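Local coordinates for methanol--corrinoid protein co-methyltransferase (Methanosarcina barkeri, PDB 2I2X), which transfers the methyl group of methanol to the cob(I)amide carried by its partner MtaC, using a zinc site, in methanol-dependent methanogenesis, at residues A[60-65]-A[83-88]; A[53-58]-A[98-103]; A[103-108]-A[120-125]. One frame throughout, in Å; residues are numbered along the deposited sequence.

Overall arrangement
The three contacts occupy one flank of the TIM barrel. Contact 1 (60-65 with 83-88) and contact 3 (103-108 with 120-125) each pack a helix on a strand; their strands, 80-86 and 119-126, are parallel neighbours, and the centres of the two contacts lie about 9 Å apart. Contact 2 (53-58 with 98-103) joins the helices 55-76 and 95-116 and meets contact 1 where Tyr62 CD2 lies 3.4 Å from Val101 CG1. Its centre is about 12 Å from that of contact 3, with which it shares His103. Contact 1 is the one that reaches the active site: the side chain of Glu86 is about 5 Å from both the zinc ion and the corrinoid. In contact 3 the side chain of His124 stays farther off.

Contact 1. Residues A[60-65]-A[83-88]; sequences KEYERI and LETEHV. With K (potassium ion), chain S.
Thr85 OG1 is gripped by two groups from outside the pair of segments, Gln105 NE2 and Tyr45 OH, both hydrogen-bonded to it, while the methyl group of the same side chain meets Tyr62. With its hydroxyl so engaged and lying beside the backbone N (chi1 -51°), Thr85 sends CG2 against the tyrosine ring, where the closest approach is 3.5 Å to Tyr62 CE1. Tyr62 CZ follows at 3.7 Å from Thr85 CG2, and the methyl comes in obliquely. The two side chains arrive from opposite directions, helix against strand, and this pair makes most of the contact. Beyond it the ring's far end only grazes the chain: Tyr62 OH is 4.2 Å from Glu86 O, with no hydrogen bond, and the same distance from Val88 CG1.

One residue on, Glu86 turns away from the helix. Its OE2 binds the potassium ion at 2.3 Å, whereas OE1 stands 3.4 Å from the metal, so the carboxylate is held unequally; Glu164 and Glu313 complete the ion's protein ligands, and Lys267 also bonds to Glu86 OE2. Helix 55-76 covers the outside of strand 80-86, whose C-terminal end carries Glu86 to the metal site; TIM-barrel active sites lie at such strand ends.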
loop_
_atom_site.group_PDB
_atom_site.type_symbol
_atom_site.label_atom_id
_atom_site.label_comp_id
_atom_site.label_asym_id
_atom_site.label_seq_id
_atom_site.Cartn_x
_atom_site.Cartn_y
_atom_site.Cartn_z
ATOM N N LYS A 60 -22.169 -3.584 -6.908
ATOM C CA LYS A 60 -22.051 -2.558 -5.884
ATOM C C LYS A 60 -20.589 -2.311 -5.460
ATOM O O LYS A 60 -20.137 -1.166 -5.426
ATOM C CB LYS A 60 -22.948 -2.917 -4.684
ATOM C CG LYS A 60 -23.016 -1.873 -3.610
ATOM C CD LYS A 60 -23.471 -0.554 -4.166
ATOM C CE LYS A 60 -23.611 0.487 -3.056
ATOM N NZ LYS A 60 -24.020 1.805 -3.653
ATOM N N GLU A 61 -19.869 -3.384 -5.146
ATOM C CA GLU A 61 -18.476 -3.293 -4.732
ATOM C C GLU A 61 -17.638 -2.579 -5.811
ATOM O O GLU A 61 -16.850 -1.677 -5.486
ATOM C CB GLU A 61 -17.923 -4.682 -4.418
ATOM C CG GLU A 61 -16.504 -4.722 -3.901
ATOM C CD GLU A 61 -16.434 -4.781 -2.377
ATOM O OE1 GLU A 61 -17.255 -4.085 -1.720
ATOM O OE2 GLU A 61 -15.552 -5.515 -1.833
ATOM N N TYR A 62 -17.843 -2.959 -7.077
ATOM C CA TYR A 62 -17.131 -2.348 -8.185
ATOM C C TYR A 62 -17.505 -0.883 -8.374
ATOM O O TYR A 62 -16.664 -0.071 -8.776
ATOM C CB TYR A 62 -17.307 -3.135 -9.494
ATOM C CG TYR A 62 -16.490 -4.404 -9.568
ATOM C CD1 TYR A 62 -15.095 -4.363 -9.598
ATOM C CD2 TYR A 62 -17.111 -5.641 -9.653
ATOM C CE1 TYR A 62 -14.327 -5.539 -9.687
ATOM C CE2 TYR A 62 -16.373 -6.832 -9.737
ATOM C CZ TYR A 62 -14.973 -6.775 -9.753
ATOM O OH TYR A 62 -14.252 -7.942 -9.830
ATOM N N GLU A 63 -18.756 -0.540 -8.089
ATOM C CA GLU A 63 -19.146 0.865 -8.083
ATOM C C GLU A 63 -18.391 1.629 -7.017
ATOM O O GLU A 63 -17.973 2.765 -7.237
ATOM C CB GLU A 63 -20.646 1.028 -7.897
ATOM C CG GLU A 63 -21.375 0.778 -9.191
ATOM C CD GLU A 63 -22.871 0.971 -9.109
ATOM O OE1 GLU A 63 -23.490 0.595 -8.100
ATOM O OE2 GLU A 63 -23.439 1.484 -10.088
ATOM N N ARG A 64 -18.196 1.012 -5.866
ATOM C CA ARG A 64 -17.499 1.701 -4.796
ATOM C C ARG A 64 -16.038 1.902 -5.191
ATOM O O ARG A 64 -15.480 2.978 -4.961
ATOM C CB ARG A 64 -17.616 0.932 -3.475
ATOM C CG ARG A 64 -18.959 1.096 -2.793
ATOM C CD ARG A 64 -19.155 0.069 -1.684
ATOM N NE ARG A 64 -20.359 0.415 -0.947
ATOM C CZ ARG A 64 -20.897 -0.277 0.052
ATOM N NH1 ARG A 64 -20.343 -1.413 0.468
ATOM N NH2 ARG A 64 -22.002 0.198 0.639
ATOM N N ILE A 65 -15.453 0.868 -5.811
ATOM C CA ILE A 65 -14.057 0.879 -6.236
ATOM C C ILE A 65 -13.873 2.023 -7.239
ATOM O O ILE A 65 -12.963 2.851 -7.094
ATOM C CB ILE A 65 -13.625 -0.499 -6.840
ATOM C CG1 ILE A 65 -13.496 -1.574 -5.743
ATOM C CG2 ILE A 65 -12.317 -0.383 -7.569
ATOM C CD1 ILE A 65 -13.553 -3.031 -6.272
ATOM N N LEU A 83 -8.628 1.954 -15.279
ATOM C CA LEU A 83 -9.071 0.939 -14.315
ATOM C C LEU A 83 -9.033 -0.448 -14.970
ATOM O O LEU A 83 -9.533 -0.643 -16.094
ATOM C CB LEU A 83 -10.480 1.258 -13.786
ATOM C CG LEU A 83 -10.668 2.498 -12.866
ATOM C CD1 LEU A 83 -10.807 3.888 -13.599
ATOM C CD2 LEU A 83 -11.844 2.277 -11.894
ATOM N N GLU A 84 -8.416 -1.409 -14.294
ATOM C CA GLU A 84 -8.453 -2.755 -14.785
ATOM C C GLU A 84 -9.258 -3.667 -13.857
ATOM O O GLU A 84 -8.882 -3.871 -12.689
ATOM C CB GLU A 84 -7.052 -3.337 -15.031
ATOM C CG GLU A 84 -7.143 -4.836 -15.455
ATOM C CD GLU A 84 -5.831 -5.560 -15.589
ATOM O OE1 GLU A 84 -4.764 -4.996 -15.248
ATOM O OE2 GLU A 84 -5.870 -6.726 -16.035
ATOM N N THR A 85 -10.328 -4.245 -14.400
ATOM C CA THR A 85 -11.126 -5.246 -13.696
ATOM C C THR A 85 -10.765 -6.654 -14.154
ATOM O O THR A 85 -11.090 -7.049 -15.279
ATOM C CB THR A 85 -12.647 -5.017 -13.921
ATOM O OG1 THR A 85 -12.971 -3.646 -13.629
ATOM C CG2 THR A 85 -13.480 -5.908 -13.035
ATOM N N GLU A 86 -10.088 -7.407 -13.292
ATOM C CA GLU A 86 -9.832 -8.815 -13.553
ATOM C C GLU A 86 -10.999 -9.619 -13.090
ATOM O O GLU A 86 -11.165 -9.791 -11.906
ATOM C CB GLU A 86 -8.595 -9.298 -12.813
ATOM C CG GLU A 86 -7.343 -8.615 -13.306
ATOM C CD GLU A 86 -6.088 -9.118 -12.658
ATOM O OE1 GLU A 86 -5.958 -9.042 -11.415
ATOM O OE2 GLU A 86 -5.197 -9.586 -13.401
ATOM N N HIS A 87 -11.783 -10.152 -14.019
ATOM C CA HIS A 87 -12.946 -10.982 -13.683
ATOM C C HIS A 87 -12.676 -11.970 -12.557
ATOM O O HIS A 87 -11.717 -12.705 -12.615
ATOM C CB HIS A 87 -13.447 -11.721 -14.925
ATOM C CG HIS A 87 -14.183 -10.850 -15.895
ATOM N ND1 HIS A 87 -15.084 -11.350 -16.810
ATOM C CD2 HIS A 87 -14.177 -9.504 -16.080
ATOM C CE1 HIS A 87 -15.586 -10.359 -17.527
ATOM N NE2 HIS A 87 -15.050 -9.230 -17.108
ATOM N N VAL A 88 -13.489 -11.941 -11.502
ATOM C CA VAL A 88 -13.693 -13.144 -10.680
ATOM C C VAL A 88 -14.375 -14.174 -11.590
ATOM O O VAL A 88 -15.059 -13.802 -12.549
ATOM C CB VAL A 88 -14.581 -12.901 -9.423
ATOM C CG1 VAL A 88 -13.916 -11.934 -8.461
ATOM C CG2 VAL A 88 -15.960 -12.433 -9.819
HETATM K K K S . -3.501 -11.015 -12.643
#

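Contact 2. Residues A[53-58]-A[98-103]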
loop_
_atom_site.group_PDB
_atom_site.type_symbol
_atom_site.label_atom_id
_atom_site.label_comp_id
_atom_site.label_asym_id
_atom_site.label_seq_id
_atom_site.Cartn_x
_atom_site.Cartn_y
_atom_site.Cartn_z
ATOM N N ALA A 53 -21.358 -12.908 -3.117
ATOM C CA ALA A 53 -22.661 -13.547 -2.847
ATOM C C ALA A 53 -23.603 -13.455 -4.060
ATOM O O ALA A 53 -23.855 -14.459 -4.731
ATOM C CB ALA A 53 -23.330 -12.964 -1.585
ATOM N N SER A 54 -24.075 -12.250 -4.359
ATOM C CA SER A 54 -24.982 -12.018 -5.470
ATOM C C SER A 54 -24.350 -11.081 -6.476
ATOM O O SER A 54 -23.432 -10.334 -6.141
ATOM C CB SER A 54 -26.264 -11.371 -4.959
ATOM O OG SER A 54 -26.003 -10.076 -4.424
ATOM N N LYS A 55 -24.887 -11.096 -7.690
ATOM C CA LYS A 55 -24.517 -10.163 -8.727
ATOM C C LYS A 55 -24.622 -8.711 -8.289
ATOM O O LYS A 55 -23.795 -7.883 -8.653
ATOM C CB LYS A 55 -25.398 -10.380 -9.938
ATOM C CG LYS A 55 -24.977 -9.578 -11.132
ATOM C CD LYS A 55 -25.802 -9.899 -12.334
ATOM C CE LYS A 55 -27.098 -9.138 -12.313
ATOM N NZ LYS A 55 -27.559 -9.016 -13.700
ATOM N N GLU A 56 -25.625 -8.396 -7.488
ATOM C CA GLU A 56 -25.892 -7.002 -7.149
ATOM C C GLU A 56 -24.863 -6.452 -6.145
ATOM O O GLU A 56 -24.444 -5.293 -6.239
ATOM C CB GLU A 56 -27.334 -6.839 -6.651
ATOM C CG GLU A 56 -28.430 -7.091 -7.748
ATOM C CD GLU A 56 -28.490 -8.558 -8.366
ATOM O OE1 GLU A 56 -28.285 -9.600 -7.649
ATOM O OE2 GLU A 56 -28.768 -8.644 -9.596
ATOM N N LYS A 57 -24.463 -7.296 -5.200
ATOM C CA LYS A 57 -23.411 -6.963 -4.242
ATOM C C LYS A 57 -22.069 -6.772 -4.961
ATOM O O LYS A 57 -21.295 -5.892 -4.597
ATOM C CB LYS A 57 -23.289 -8.046 -3.161
ATOM C CG LYS A 57 -24.283 -7.929 -2.005
ATOM C CD LYS A 57 -24.536 -9.295 -1.340
ATOM C CE LYS A 57 -25.209 -9.136 0.033
ATOM N NZ LYS A 57 -25.452 -10.448 0.724
ATOM N N LEU A 58 -21.818 -7.599 -5.980
ATOM C CA LEU A 58 -20.630 -7.504 -6.806
ATOM C C LEU A 58 -20.557 -6.199 -7.597
ATOM O O LEU A 58 -19.552 -5.487 -7.542
ATOM C CB LEU A 58 -20.590 -8.688 -7.758
ATOM C CG LEU A 58 -19.221 -9.049 -8.308
ATOM C CD1 LEU A 58 -18.168 -9.100 -7.205
ATOM C CD2 LEU A 58 -19.288 -10.374 -9.052
ATOM N N GLY A 98 -20.098 -9.935 -16.040
ATOM C CA GLY A 98 -19.014 -9.076 -16.460
ATOM C C GLY A 98 -19.505 -7.880 -17.250
ATOM O O GLY A 98 -19.016 -6.771 -17.052
ATOM N N ALA A 99 -20.478 -8.086 -18.139
ATOM C CA ALA A 99 -21.016 -6.969 -18.928
ATOM C C ALA A 99 -21.592 -5.872 -18.025
ATOM O O ALA A 99 -21.412 -4.686 -18.271
ATOM C CB ALA A 99 -22.075 -7.462 -19.885
ATOM N N GLU A 100 -22.285 -6.284 -16.978
ATOM C CA GLU A 100 -23.008 -5.348 -16.167
ATOM C C GLU A 100 -22.084 -4.626 -15.199
ATOM O O GLU A 100 -22.290 -3.449 -14.913
ATOM C CB GLU A 100 -24.160 -6.031 -15.440
ATOM C CG GLU A 100 -25.362 -6.249 -16.327
ATOM C CD GLU A 100 -26.484 -6.981 -15.609
ATOM O OE1 GLU A 100 -26.946 -6.506 -14.532
ATOM O OE2 GLU A 100 -26.910 -8.034 -16.137
ATOM N N VAL A 101 -21.059 -5.313 -14.718
ATOM C CA VAL A 101 -20.003 -4.613 -14.009
ATOM C C VAL A 101 -19.354 -3.576 -14.942
ATOM O O VAL A 101 -19.153 -2.422 -14.562
ATOM C CB VAL A 101 -18.955 -5.576 -13.426
ATOM C CG1 VAL A 101 -17.767 -4.797 -12.850
ATOM C CG2 VAL A 101 -19.587 -6.493 -12.374
ATOM N N ALA A 102 -19.075 -3.982 -16.174
ATOM C CA ALA A 102 -18.455 -3.081 -17.142
ATOM C C ALA A 102 -19.313 -1.848 -17.283
ATOM O O ALA A 102 -18.809 -0.729 -17.323
ATOM C CB ALA A 102 -18.284 -3.765 -18.506
ATOM N N HIS A 103 -20.622 -2.055 -17.338
ATOM C CA HIS A 103 -21.529 -0.951 -17.598
ATOM C C HIS A 103 -21.607 -0.008 -16.396
ATOM O O HIS A 103 -21.613 1.210 -16.545
ATOM C CB HIS A 103 -22.920 -1.459 -18.020
ATOM C CG HIS A 103 -23.805 -0.380 -18.548
ATOM N ND1 HIS A 103 -24.638 0.362 -17.734
ATOM C CD2 HIS A 103 -23.959 0.115 -19.803
ATOM C CE1 HIS A 103 -25.281 1.254 -18.471
ATOM N NE2 HIS A 103 -24.881 1.129 -19.728
#
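Lys55 and Glu100 have the most surface buried here, and the ion pair they form is the one close approach between the segments. Lys55 NZ stands 2.7 Å from Glu100 OE1 and also 2.7 Å from Glu100 OE2, so the ammonium straddles the carboxylate instead of choosing one oxygen. Both oxygens are met on their syn side, with the nitrogen 30° out of the carboxylate plane. The side chains cross at about a right angle. Lys55 runs straight as far as CD and then bends at chi3 (82°), which brings its end onto the carboxylate; Lys55 CE comes along as well, 3.4 Å from Glu100 OE1. The glutamate extends from its helix with a straight chain.

Deeper between the helices, Val101 loses the next largest area, yet its contact is loose: Val101 CG2 comes no nearer than 4.8 Å to Leu58 CG. Trp97, which touches both Lys55 and Leu58, and Ile59, which touches Glu100 and Val101, fill in the packing between the helices 55-76 and 95-116, neighbours in the outer helical layer of the barrel.

Lys55 belongs to the first turn of its helix, behind the N-cap Ser54, whose OG accepts from Lys57 N at 3.3 Å (angle 164°). A positive charge at a helix N-terminus is expected to be unfavourable, and Glu100 would offset it. Since both partners are partly exposed and touch a crystal neighbour, the chemistry implies a surface salt bridge, probably weakened by solvent and possibly influenced by the crystal lattice, over thin apolar packing.

Contact 3. Residues A[103-108]-A[120-125]; sequences HAQKTI and CALRHT
The imidazole of His124 meets the amide of Gln105 at its edge: Gln105 NE2 lies near the ring plane, 3.2 Å from His124 CE1, and the amide and ring planes are turned 49° apart. Facing CE1, the amide nitrogen is 4.1 Å from His124 ND1 and equally far from its NE2, and no hydrogen bond joins the two groups. Over one face of the ring sits Ala102 CB; over the other comes the methyl of Thr85. The ring of His87 adjoins it, roughly perpendicular. The amide is probably oriented from outside the segments, NE2 by its partner Thr85 and OE1 by a weak bond with Thr66 OG1.

Leu122 has the largest area buried and crosses Gln105 at about a right angle. Its CG lies opposite the backbone N (chi1 175°), and the two methyls then spread along the glutamine: Leu122 CD1 is 3.9 Å from Gln105 NE2, Leu122 CD2 4.0 Å from Gln105 CB. This is the usual helix-on-strand packing of the alpha/beta barrel, in which helix 95-116 leads into strand 119-126. The axes of segments 103-108 and 120-125 run antiparallel (171°) and approach to 9.5 Å.

On the helix's flank, the Lys106 chain adds buried area without close touching; its NZ forms a salt bridge with Asp159 and bonds to Gly157 O. Farther round the helix, His103 O accepts from Thr107 N and, at 2.8 Å, from Thr107 OG1, the two donors reaching it from opposite faces of the carbonyl plane.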
loop_
_atom_site.group_PDB
_atom_site.type_symbol
_atom_site.label_atom_id
_atom_site.label_comp_id
_atom_site.label_asym_id
_atom_site.label_seq_id
_atom_site.Cartn_x
_atom_site.Cartn_y
_atom_site.Cartn_z
ATOM N N HIS A 103 -20.622 -2.055 -17.338
ATOM C CA HIS A 103 -21.529 -0.951 -17.598
ATOM C C HIS A 103 -21.607 -0.008 -16.396
ATOM O O HIS A 103 -21.613 1.210 -16.545
ATOM C CB HIS A 103 -22.920 -1.459 -18.020
ATOM C CG HIS A 103 -23.805 -0.380 -18.548
ATOM N ND1 HIS A 103 -24.638 0.362 -17.734
ATOM C CD2 HIS A 103 -23.959 0.115 -19.803
ATOM C CE1 HIS A 103 -25.281 1.254 -18.471
ATOM N NE2 HIS A 103 -24.881 1.129 -19.728
ATOM N N ALA A 104 -21.655 -0.583 -15.208
ATOM C CA ALA A 104 -21.758 0.213 -14.018
ATOM C C ALA A 104 -20.498 1.048 -13.820
ATOM O O ALA A 104 -20.601 2.215 -13.425
ATOM C CB ALA A 104 -22.021 -0.667 -12.823
ATOM N N GLN A 105 -19.324 0.459 -14.099
ATOM C CA GLN A 105 -18.025 1.172 -14.009
ATOM C C GLN A 105 -17.929 2.329 -15.009
ATOM O O GLN A 105 -17.616 3.461 -14.619
ATOM C CB GLN A 105 -16.852 0.215 -14.204
ATOM C CG GLN A 105 -16.702 -0.840 -13.126
ATOM C CD GLN A 105 -15.337 -1.518 -13.155
ATOM O OE1 GLN A 105 -14.398 -1.078 -12.477
ATOM N NE2 GLN A 105 -15.223 -2.601 -13.908
ATOM N N LYS A 106 -18.226 2.060 -16.286
ATOM C CA LYS A 106 -18.138 3.094 -17.334
ATOM C C LYS A 106 -19.059 4.289 -17.085
ATOM O O LYS A 106 -18.702 5.439 -17.415
ATOM C CB LYS A 106 -18.404 2.527 -18.741
ATOM C CG LYS A 106 -17.893 3.439 -19.866
ATOM C CD LYS A 106 -16.377 3.698 -19.623
ATOM C CE LYS A 106 -15.673 4.199 -20.824
ATOM N NZ LYS A 106 -15.486 3.120 -21.862
ATOM N N THR A 107 -20.238 4.014 -16.521
ATOM C CA THR A 107 -21.218 5.050 -16.215
ATOM C C THR A 107 -20.585 6.085 -15.268
ATOM O O THR A 107 -20.650 7.283 -15.521
ATOM C CB THR A 107 -22.535 4.454 -15.608
ATOM O OG1 THR A 107 -23.162 3.548 -16.540
ATOM C CG2 THR A 107 -23.516 5.566 -15.211
ATOM N N ILE A 108 -19.960 5.611 -14.194
ATOM C CA ILE A 108 -19.300 6.502 -13.244
ATOM C C ILE A 108 -18.123 7.242 -13.910
ATOM O O ILE A 108 -17.969 8.466 -13.734
ATOM C CB ILE A 108 -18.838 5.728 -12.002
ATOM C CG1 ILE A 108 -20.064 5.309 -11.177
ATOM C CG2 ILE A 108 -17.801 6.515 -11.210
ATOM C CD1 ILE A 108 -19.829 4.094 -10.303
ATOM N N CYS A 120 -9.622 8.704 -19.131
ATOM C CA CYS A 120 -9.590 7.359 -18.566
ATOM C C CYS A 120 -10.062 6.281 -19.545
ATOM O O CYS A 120 -10.701 6.581 -20.561
ATOM C CB CYS A 120 -10.453 7.329 -17.326
ATOM S SG CYS A 120 -12.045 8.024 -17.662
ATOM N N ALA A 121 -9.735 5.027 -19.248
ATOM C CA ALA A 121 -10.133 3.896 -20.090
ATOM C C ALA A 121 -10.352 2.725 -19.170
ATOM O O ALA A 121 -9.799 2.677 -18.078
ATOM C CB ALA A 121 -9.058 3.571 -21.169
ATOM N N LEU A 122 -11.210 1.812 -19.580
ATOM C CA LEU A 122 -11.526 0.675 -18.763
ATOM C C LEU A 122 -11.029 -0.640 -19.401
ATOM O O LEU A 122 -11.320 -0.949 -20.539
ATOM C CB LEU A 122 -13.033 0.647 -18.496
ATOM C CG LEU A 122 -13.555 -0.579 -17.740
ATOM C CD1 LEU A 122 -12.967 -0.635 -16.339
ATOM C CD2 LEU A 122 -15.074 -0.625 -17.724
ATOM N N ARG A 123 -10.272 -1.409 -18.651
ATOM C CA ARG A 123 -9.792 -2.665 -19.139
ATOM C C ARG A 123 -10.479 -3.754 -18.364
ATOM O O ARG A 123 -10.501 -3.712 -17.124
ATOM C CB ARG A 123 -8.316 -2.760 -18.906
ATOM C CG ARG A 123 -7.720 -4.107 -19.223
ATOM C CD ARG A 123 -6.272 -3.999 -18.834
ATOM N NE ARG A 123 -5.429 -4.645 -19.783
ATOM C CZ ARG A 123 -4.264 -4.184 -20.199
ATOM N NH1 ARG A 123 -3.755 -3.047 -19.755
ATOM N NH2 ARG A 123 -3.603 -4.902 -21.086
ATOM N N HIS A 124 -11.046 -4.708 -19.102
ATOM C CA HIS A 124 -11.606 -5.904 -18.535
ATOM C C HIS A 124 -10.753 -7.056 -18.978
ATOM O O HIS A 124 -10.451 -7.194 -20.161
ATOM C CB HIS A 124 -13.042 -6.114 -19.016
ATOM C CG HIS A 124 -14.072 -5.738 -18.000
ATOM N ND1 HIS A 124 -14.004 -4.569 -17.262
ATOM C CD2 HIS A 124 -15.178 -6.385 -17.577
ATOM C CE1 HIS A 124 -15.038 -4.509 -16.444
ATOM N NE2 HIS A 124 -15.754 -5.607 -16.602
ATOM N N THR A 125 -10.365 -7.874 -18.009
ATOM C CA THR A 125 -9.581 -9.072 -18.220
ATOM C C THR A 125 -10.477 -10.281 -17.904
ATOM O O THR A 125 -10.732 -10.608 -16.725
ATOM C CB THR A 125 -8.352 -9.057 -17.293
ATOM O OG1 THR A 125 -7.557 -7.923 -17.609
ATOM C CG2 THR A 125 -7.500 -10.352 -17.422
#